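Local coordinates for hypothetical protein (Bacteroides eggerthii, PDB 4JGL) that is of unknown function but adopts a streptavidin-like beta-barrel fold to which two extra alpha helices are added, at residues G46-M49 with L54-K57. Residues are numbered along the deposited sequence; the frame is centred on the assembly and turned at random.
Sequences GYLM and LFLK
The antiparallel beta hairpin formed by strands 44-49 and 54-61 of the streptavidin-like barrel is held here by Y47 and M49 facing L56 and L54. The segment axes approach to 4.7 Å with N-to-C directions 170° apart, as in an antiparallel pair. Y47 and L56 form one hydrogen-bonded pair: Y47 N reaches L56 O at 2.9 Å, and L56 N returns to Y47 O at 2.8 Å. M49 and L54 form the next such pair, but unevenly, since M49 N to L54 O is 2.8 Å whereas L54 N to M49 O is weak at 3.3 Å.

On the face bearing L48 and F55, their side chains cross at about a right angle, L48 CD1 lying 3.9 Å from F55 CD1. With CG anti to the backbone N (chi1 173°), the F55 ring extends past L48 toward G46, its CZ 4.2 Å from G46 CA; a CB modelled on this glycine would sit tightly against that same CZ. The ring also meets that of F114, and the side chain touches Y70 and M26. Cutting F55 back to alanine is likely to open a gap beside G46 and to cost L48 CD1 and F114 one apolar neighbour each.

The other face carries Y47, M49, L54 and L56. The selenomethionine M49 is bent at chi3 (69°), and its SE lies 4.0 Å from L56 CD1. V164 and F160 of helix 158-165 cover this side, and Y47 OH is hydrogen-bonded to E149 OE2 of helix 142-153. Interstrand bonds thus pair the backbones of Y47 with L56 and M49 with L54, while apolar side chains join the F55 face to strands 22-29 and 64-75 and the M49 face to both helices and, through L54 and L56, to strand 64-75.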
loop_
_atom_site.group_PDB
_atom_site.type_symbol
_atom_site.label_atom_id
_atom_site.label_comp_id
_atom_site.label_asym_id
_atom_site.label_seq_id
_atom_site.Cartn_x
_atom_site.Cartn_y
_atom_site.Cartn_z
ATOM N N GLY A 46 2.968 1.781 1.144
ATOM C CA GLY A 46 1.615 2.190 0.925
ATOM C C GLY A 46 1.471 3.492 0.174
ATOM O O GLY A 46 2.337 4.356 0.245
ATOM N N TYR A 47 0.314 3.665 -0.453
ATOM C CA TYR A 47 0.033 4.870 -1.225
ATOM C C TYR A 47 -1.438 5.190 -1.121
ATOM O O TYR A 47 -2.267 4.408 -1.582
ATOM C CB TYR A 47 0.444 4.656 -2.683
ATOM C CG TYR A 47 0.543 5.875 -3.552
ATOM C CD1 TYR A 47 1.519 6.830 -3.371
ATOM C CD2 TYR A 47 -0.297 6.045 -4.620
ATOM C CE1 TYR A 47 1.637 7.915 -4.224
ATOM C CE2 TYR A 47 -0.198 7.131 -5.453
ATOM C CZ TYR A 47 0.770 8.052 -5.269
ATOM O OH TYR A 47 0.844 9.126 -6.138
ATOM N N LEU A 48 -1.748 6.304 -0.483
ATOM C CA LEU A 48 -3.133 6.736 -0.300
ATOM C C LEU A 48 -3.477 7.763 -1.373
ATOM O O LEU A 48 -2.733 8.724 -1.554
ATOM C CB LEU A 48 -3.347 7.326 1.094
ATOM C CG LEU A 48 -4.782 7.596 1.515
ATOM C CD1 LEU A 48 -5.465 6.302 1.859
ATOM C CD2 LEU A 48 -4.808 8.552 2.700
HETATM N N MSE A 49 -4.579 7.538 -2.079
HETATM C CA MSE A 49 -4.986 8.381 -3.206
HETATM C C MSE A 49 -6.376 8.934 -2.982
HETATM O O MSE A 49 -7.369 8.354 -3.451
HETATM C CB MSE A 49 -4.994 7.568 -4.468
HETATM C CG MSE A 49 -3.697 6.968 -4.868
HETATM SE SE MSE A 49 -3.729 5.914 -6.456
HETATM C CE MSE A 49 -4.005 7.223 -7.631
ATOM N N LEU A 54 -8.598 5.287 -3.366
ATOM C CA LEU A 54 -7.841 4.051 -3.390
ATOM C C LEU A 54 -6.681 4.104 -2.407
ATOM O O LEU A 54 -6.102 5.159 -2.138
ATOM C CB LEU A 54 -7.274 3.789 -4.774
ATOM C CG LEU A 54 -8.290 3.754 -5.913
ATOM C CD1 LEU A 54 -7.536 3.563 -7.223
ATOM C CD2 LEU A 54 -9.312 2.634 -5.711
ATOM N N PHE A 55 -6.352 2.931 -1.889
ATOM C CA PHE A 55 -5.180 2.707 -1.063
ATOM C C PHE A 55 -4.422 1.551 -1.674
ATOM O O PHE A 55 -4.993 0.470 -1.867
ATOM C CB PHE A 55 -5.556 2.405 0.384
ATOM C CG PHE A 55 -4.372 2.012 1.220
ATOM C CD1 PHE A 55 -3.449 2.968 1.595
ATOM C CD2 PHE A 55 -4.141 0.700 1.546
ATOM C CE1 PHE A 55 -2.294 2.627 2.331
ATOM C CE2 PHE A 55 -2.988 0.349 2.299
ATOM C CZ PHE A 55 -2.072 1.313 2.637
ATOM N N LEU A 56 -3.155 1.764 -2.025
ATOM C CA LEU A 56 -2.342 0.713 -2.604
ATOM C C LEU A 56 -1.315 0.222 -1.609
ATOM O O LEU A 56 -0.727 1.005 -0.884
ATOM C CB LEU A 56 -1.659 1.197 -3.882
ATOM C CG LEU A 56 -2.534 1.270 -5.129
ATOM C CD1 LEU A 56 -3.675 2.257 -4.931
ATOM C CD2 LEU A 56 -1.683 1.616 -6.358
ATOM N N LYS A 57 -1.113 -1.090 -1.582
ATOM C CA LYS A 57 -0.113 -1.710 -0.722
ATOM C C LYS A 57 0.777 -2.591 -1.574
ATOM O O LYS A 57 0.283 -3.508 -2.249
ATOM C CB LYS A 57 -0.786 -2.531 0.375
ATOM C CG LYS A 57 0.216 -3.248 1.268
ATOM C CD LYS A 57 -0.460 -3.815 2.501
ATOM C CE LYS A 57 0.558 -4.426 3.464
ATOM N NZ LYS A 57 1.056 -5.714 2.925
#